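Long-range contacts in tight junction protein ZO-3 (Homo sapiens, PDB 3KFV), which links tight-junction membrane proteins such as claudins and occludin to the actin cytoskeleton as a MAGUK scaffold, of which this chain holds the SH3 and guanylate kinase-like part: residues I7-E12 with L21-G26; D168-A173 with H200-V205. All blocks are in the same frame, centred on the assembly; numbering follows the deposited sequence.

Interaction 1 of 2, residues I7-E12 with L21-G26; sequences IRTHFE and LGFTRG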
loop_
_atom_site.group_PDB
_atom_site.type_symbol
_atom_site.label_atom_id
_atom_site.label_comp_id
_atom_site.label_asym_id
_atom_site.label_seq_id
_atom_site.Cartn_x
_atom_site.Cartn_y
_atom_site.Cartn_z
ATOM N N ILE A 7 -16.694 -4.357 6.085
ATOM C CA ILE A 7 -16.915 -4.890 4.753
ATOM C C ILE A 7 -15.869 -4.346 3.779
ATOM O O ILE A 7 -15.459 -3.184 3.867
ATOM C CB ILE A 7 -18.342 -4.555 4.259
ATOM C CG1 ILE A 7 -18.960 -5.759 3.552
ATOM C CG2 ILE A 7 -18.340 -3.330 3.369
ATOM C CD1 ILE A 7 -19.321 -6.885 4.483
ATOM N N ARG A 8 -15.420 -5.202 2.869
ATOM C CA ARG A 8 -14.547 -4.758 1.793
ATOM C C ARG A 8 -15.299 -4.846 0.457
ATOM O O ARG A 8 -15.964 -5.841 0.172
ATOM C CB ARG A 8 -13.261 -5.577 1.769
ATOM C CG ARG A 8 -12.071 -4.809 1.239
ATOM C CD ARG A 8 -10.761 -5.523 1.538
ATOM N NE ARG A 8 -10.556 -6.735 0.744
ATOM C CZ ARG A 8 -9.585 -6.883 -0.151
ATOM N NH1 ARG A 8 -8.728 -5.898 -0.366
ATOM N NH2 ARG A 8 -9.464 -8.017 -0.825
ATOM N N THR A 9 -15.206 -3.792 -0.348
ATOM C CA THR A 9 -15.989 -3.696 -1.574
ATOM C C THR A 9 -15.192 -4.164 -2.797
ATOM O O THR A 9 -14.036 -3.789 -2.974
ATOM C CB THR A 9 -16.489 -2.249 -1.791
ATOM O OG1 THR A 9 -15.369 -1.371 -1.936
ATOM C CG2 THR A 9 -17.317 -1.782 -0.604
ATOM N N HIS A 10 -15.815 -4.982 -3.640
ATOM C CA HIS A 10 -15.136 -5.534 -4.810
ATOM C C HIS A 10 -15.807 -5.157 -6.132
ATOM O O HIS A 10 -15.744 -5.892 -7.121
ATOM C CB HIS A 10 -14.991 -7.050 -4.673
ATOM C CG HIS A 10 -14.084 -7.455 -3.556
ATOM N ND1 HIS A 10 -12.712 -7.497 -3.691
ATOM C CD2 HIS A 10 -14.348 -7.805 -2.275
ATOM C CE1 HIS A 10 -12.172 -7.869 -2.544
ATOM N NE2 HIS A 10 -13.143 -8.064 -1.670
ATOM N N PHE A 11 -16.450 -3.998 -6.136
ATOM C CA PHE A 11 -16.944 -3.413 -7.367
ATOM C C PHE A 11 -16.968 -1.896 -7.206
ATOM O O PHE A 11 -16.851 -1.383 -6.090
ATOM C CB PHE A 11 -18.328 -3.968 -7.726
ATOM C CG PHE A 11 -19.378 -3.720 -6.680
ATOM C CD1 PHE A 11 -20.282 -2.674 -6.818
ATOM C CD2 PHE A 11 -19.465 -4.533 -5.562
ATOM C CE1 PHE A 11 -21.249 -2.437 -5.855
ATOM C CE2 PHE A 11 -20.432 -4.305 -4.597
ATOM C CZ PHE A 11 -21.326 -3.255 -4.743
ATOM N N GLU A 12 -17.102 -1.181 -8.317
ATOM C CA GLU A 12 -17.089 0.274 -8.286
ATOM C C GLU A 12 -18.499 0.849 -8.125
ATOM O O GLU A 12 -19.472 0.302 -8.649
ATOM C CB GLU A 12 -16.411 0.832 -9.544
ATOM C CG GLU A 12 -14.916 1.146 -9.383
ATOM C CD GLU A 12 -14.059 -0.089 -9.096
ATOM O OE1 GLU A 12 -14.364 -1.179 -9.629
ATOM O OE2 GLU A 12 -13.068 0.030 -8.341
ATOM N N LEU A 21 -22.614 6.730 -0.303
ATOM C CA LEU A 21 -21.162 6.769 -0.413
ATOM C C LEU A 21 -20.668 6.043 -1.661
ATOM O O LEU A 21 -21.232 5.028 -2.074
ATOM C CB LEU A 21 -20.513 6.170 0.836
ATOM C CG LEU A 21 -20.777 6.924 2.142
ATOM C CD1 LEU A 21 -20.143 6.212 3.339
ATOM C CD2 LEU A 21 -20.280 8.358 2.037
ATOM N N GLY A 22 -19.616 6.580 -2.267
ATOM C CA GLY A 22 -18.999 5.939 -3.411
ATOM C C GLY A 22 -17.833 5.080 -2.965
ATOM O O GLY A 22 -17.199 5.357 -1.946
ATOM N N PHE A 23 -17.544 4.026 -3.716
ATOM C CA PHE A 23 -16.400 3.195 -3.372
ATOM C C PHE A 23 -15.728 2.523 -4.559
ATOM O O PHE A 23 -16.249 2.513 -5.682
ATOM C CB PHE A 23 -16.758 2.164 -2.297
ATOM C CG PHE A 23 -17.923 1.284 -2.645
ATOM C CD1 PHE A 23 -19.097 1.350 -1.913
ATOM C CD2 PHE A 23 -17.839 0.371 -3.678
ATOM C CE1 PHE A 23 -20.170 0.527 -2.215
ATOM C CE2 PHE A 23 -18.908 -0.450 -3.985
ATOM C CZ PHE A 23 -20.074 -0.369 -3.252
ATOM N N THR A 24 -14.563 1.951 -4.279
ATOM C CA THR A 24 -13.722 1.333 -5.287
ATOM C C THR A 24 -13.262 -0.020 -4.774
ATOM O O THR A 24 -13.148 -0.219 -3.568
ATOM C CB THR A 24 -12.491 2.231 -5.569
ATOM O OG1 THR A 24 -12.898 3.355 -6.360
ATOM C CG2 THR A 24 -11.382 1.470 -6.299
ATOM N N ARG A 25 -13.012 -0.959 -5.679
ATOM C CA ARG A 25 -12.380 -2.214 -5.283
ATOM C C ARG A 25 -11.317 -1.991 -4.203
ATOM O O ARG A 25 -10.312 -1.315 -4.439
ATOM C CB ARG A 25 -11.742 -2.899 -6.491
ATOM C CG ARG A 25 -12.728 -3.570 -7.401
ATOM C CD ARG A 25 -12.045 -4.110 -8.637
ATOM N NE ARG A 25 -12.844 -5.156 -9.267
ATOM C CZ ARG A 25 -13.944 -4.936 -9.982
ATOM N NH1 ARG A 25 -14.390 -3.700 -10.156
ATOM N NH2 ARG A 25 -14.602 -5.953 -10.520
ATOM N N GLY A 26 -11.550 -2.552 -3.020
ATOM C CA GLY A 26 -10.564 -2.516 -1.956
ATOM C C GLY A 26 -10.926 -1.625 -0.784
ATOM O O GLY A 26 -10.359 -1.764 0.298
#

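Interaction 2 of 2, residues D168-A173 with H200-V205; sequences DQFEIA and HALLDV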
loop_
_atom_site.group_PDB
_atom_site.type_symbol
_atom_site.label_atom_id
_atom_site.label_comp_id
_atom_site.label_asym_id
_atom_site.label_seq_id
_atom_site.Cartn_x
_atom_site.Cartn_y
_atom_site.Cartn_z
ATOM N N ASP A 168 19.027 -12.006 7.138
ATOM C CA ASP A 168 18.118 -13.035 7.636
ATOM C C ASP A 168 16.685 -12.534 7.752
ATOM O O ASP A 168 15.761 -13.313 8.014
ATOM C CB ASP A 168 18.607 -13.595 8.985
ATOM C CG ASP A 168 18.770 -12.512 10.057
ATOM O OD1 ASP A 168 19.498 -11.511 9.815
ATOM O OD2 ASP A 168 18.184 -12.683 11.157
ATOM N N GLN A 169 16.502 -11.231 7.543
ATOM C CA GLN A 169 15.192 -10.616 7.716
ATOM C C GLN A 169 14.741 -9.846 6.493
ATOM O O GLN A 169 13.614 -9.362 6.450
ATOM C CB GLN A 169 15.214 -9.664 8.900
ATOM C CG GLN A 169 15.967 -10.197 10.083
ATOM C CD GLN A 169 15.365 -9.725 11.371
ATOM O OE1 GLN A 169 14.142 -9.570 11.476
ATOM N NE2 GLN A 169 16.215 -9.491 12.370
ATOM N N PHE A 170 15.631 -9.727 5.514
ATOM C CA PHE A 170 15.366 -8.932 4.324
ATOM C C PHE A 170 15.961 -9.580 3.088
ATOM O O PHE A 170 17.065 -10.112 3.123
ATOM C CB PHE A 170 15.951 -7.524 4.469
ATOM C CG PHE A 170 15.298 -6.697 5.538
ATOM C CD1 PHE A 170 14.101 -6.046 5.295
ATOM C CD2 PHE A 170 15.888 -6.557 6.783
ATOM C CE1 PHE A 170 13.499 -5.276 6.278
ATOM C CE2 PHE A 170 15.296 -5.788 7.766
ATOM C CZ PHE A 170 14.099 -5.145 7.514
ATOM N N GLU A 171 15.216 -9.528 1.994
ATOM C CA GLU A 171 15.740 -9.889 0.692
ATOM C C GLU A 171 15.113 -8.957 -0.322
ATOM O O GLU A 171 13.924 -8.670 -0.244
ATOM C CB GLU A 171 15.414 -11.341 0.339
ATOM C CG GLU A 171 15.992 -11.760 -1.004
ATOM C CD GLU A 171 15.763 -13.227 -1.333
ATOM O OE1 GLU A 171 15.656 -13.550 -2.541
ATOM O OE2 GLU A 171 15.695 -14.051 -0.390
ATOM N N ILE A 172 15.911 -8.472 -1.266
ATOM C CA ILE A 172 15.373 -7.651 -2.338
ATOM C C ILE A 172 14.591 -8.516 -3.322
ATOM O O ILE A 172 15.098 -9.521 -3.813
ATOM C CB ILE A 172 16.482 -6.899 -3.085
ATOM C CG1 ILE A 172 17.068 -5.810 -2.194
ATOM C CG2 ILE A 172 15.942 -6.291 -4.364
ATOM C CD1 ILE A 172 18.224 -5.084 -2.815
ATOM N N ALA A 173 13.349 -8.127 -3.593
ATOM C CA ALA A 173 12.534 -8.807 -4.592
ATOM C C ALA A 173 13.088 -8.504 -5.982
ATOM O O ALA A 173 13.207 -7.341 -6.368
ATOM C CB ALA A 173 11.090 -8.356 -4.487
ATOM N N HIS A 200 11.166 -10.002 5.171
ATOM C CA HIS A 200 10.507 -8.897 4.493
ATOM C C HIS A 200 11.022 -8.819 3.066
ATOM O O HIS A 200 12.229 -8.714 2.846
ATOM C CB HIS A 200 10.818 -7.565 5.174
ATOM C CG HIS A 200 10.312 -7.458 6.574
ATOM N ND1 HIS A 200 8.968 -7.422 6.881
ATOM C CD2 HIS A 200 10.969 -7.344 7.751
ATOM C CE1 HIS A 200 8.819 -7.304 8.188
ATOM N NE2 HIS A 200 10.018 -7.258 8.740
ATOM N N ALA A 201 10.110 -8.857 2.100
ATOM C CA ALA A 201 10.479 -8.627 0.712
ATOM C C ALA A 201 10.555 -7.127 0.475
ATOM O O ALA A 201 9.578 -6.405 0.689
ATOM C CB ALA A 201 9.470 -9.267 -0.220
ATOM N N LEU A 202 11.723 -6.652 0.055
ATOM C CA LEU A 202 11.925 -5.233 -0.202
ATOM C C LEU A 202 11.578 -4.929 -1.649
ATOM O O LEU A 202 12.081 -5.587 -2.562
ATOM C CB LEU A 202 13.373 -4.837 0.095
ATOM C CG LEU A 202 13.814 -4.905 1.558
ATOM C CD1 LEU A 202 15.324 -4.965 1.673
ATOM C CD2 LEU A 202 13.266 -3.722 2.335
ATOM N N LEU A 203 10.719 -3.932 -1.854
ATOM C CA LEU A 203 10.202 -3.607 -3.185
ATOM C C LEU A 203 10.471 -2.167 -3.612
ATOM O O LEU A 203 10.276 -1.223 -2.842
ATOM C CB LEU A 203 8.699 -3.844 -3.240
ATOM C CG LEU A 203 8.189 -5.267 -3.071
ATOM C CD1 LEU A 203 6.742 -5.240 -2.640
ATOM C CD2 LEU A 203 8.351 -6.009 -4.379
ATOM N N ASP A 204 10.915 -2.014 -4.855
ATOM C CA ASP A 204 11.038 -0.708 -5.477
ATOM C C ASP A 204 10.071 -0.706 -6.638
ATOM O O ASP A 204 10.398 -1.205 -7.717
ATOM C CB ASP A 204 12.451 -0.482 -6.004
ATOM C CG ASP A 204 12.668 0.943 -6.469
ATOM O OD1 ASP A 204 11.831 1.809 -6.113
ATOM O OD2 ASP A 204 13.667 1.203 -7.181
ATOM N N VAL A 205 8.879 -0.158 -6.417
ATOM C CA VAL A 205 7.797 -0.312 -7.378
ATOM C C VAL A 205 6.946 0.938 -7.542
ATOM O O VAL A 205 7.132 1.934 -6.850
ATOM C CB VAL A 205 6.883 -1.500 -7.006
ATOM C CG1 VAL A 205 7.573 -2.823 -7.319
ATOM C CG2 VAL A 205 6.465 -1.423 -5.538
#

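Interaction 1 of 2, residues I7-E12 with L21-G26
Phe23 drives the edge of its ring into the face of Phe11, an edge-to-face pair with centroids 5.0 Å apart and planes at 84°. CE2 and CZ of Phe23 do the touching, toward the rim of the Phe11 ring. Phe23 carries CG between the backbone N and the carbonyl carbon (chi1 55°), which swings its ring over to the Phe11 face. One face of Phe23 takes a CH-pi contact: CG2 of Thr9 sits 3.6 Å from the centroid of the Phe23 ring, almost on its normal. The carbonyl O of Phe11 lies at the edge of the same ring, near its plane.

The polar half is built on Glu12 and Arg25. Their carboxylate and guanidinium planes are nearly coplanar, and Glu12 OE1 and Arg25 NH1 form a salt bridge whose accompanying hydrogen bond is weak. Glu12 OE2 accepts a hydrogen bond from Arg25 N at 2.8 Å, from above the carboxylate plane, so the two oxygens hold both ends of Arg25. His10 O lies over the guanidinium face. Between backbones, Gly26 N donates to Thr9 O at 2.8 Å and 167°.

Residues between the first two strands of an SH3 fold form the RT loop, and this contact folds the far end of that loop back on its start. Phe11 packs on Ala72, Leu75 and Ala76 of helix 69-82, whose Glu79 gives Arg25 a second carboxylate. On strand 134-141, beside strand 5-9 in the antiparallel sheet, Glu135 pairs with Arg8.

Interaction 2 of 2, residues D168-A173 with H200-V205
The rings of Phe170 and His200 run alongside each other from neighbouring strands, their planes 34° and their centroids 5.2 Å apart. Phe170 CE1 comes 3.6 Å from His200 CD2, and Leu202 CD2 also approaches the phenylalanine ring. In Phe170 and His200 CG stands anti to the carbonyl carbon (chi1 -66° in Phe170), so the rings leave their strands along matching paths. Leu202 CD1 reaches Phe170 CB at 3.8 Å, on the sheet face shared with Ile172 and covered by helix 155-165. An alanine in place of Phe170 would probably open a gap between His200, Leu202 and Thr163 of that helix, and let the imidazole lose its apolar neighbour.

The parallel strands are tied by backbone bonds: His200 N to Gln169 O, Glu171 N to His200 O, Leu202 N to Glu171 O at 174°, and Ala173 N to Leu202 O. Helix 188-196 connects them in a beta-alpha-beta crossover and packs on Glu171 and Ala201, on the face away from Phe170.

Side chains meet mostly through apolar groups, Glu171 turning to a salt bridge with Lys197. Main-chain bonds thus set the register, while the side chains bury one face and a hydrogen bond from ND1 to Arg146 O helps fix the rotation of the His200 ring.

In the fold
Interactions 1 and 2 belong to the two halves of the SH3-guanylate kinase unit. Interaction 1 lies in the SH3 part, at the end of strand 5-9, within an antiparallel sheet that also takes in strands 134-141 and 294-298. Interaction 2 joins strand 170-172, an outermost strand of the parallel guanylate kinase-like sheet, to its neighbour 200-203. The centres of interactions 1 and 2 are 30 Å apart, on opposite sides of the chain's centre. Their nearest atoms are about 16 Å apart, so they do not touch. The model holds the apo form, with no ligand to relate them to. Tyr215, ending helix 207-215, bonds to His10 and Arg8, bringing the guanylate kinase-like part against interaction 1.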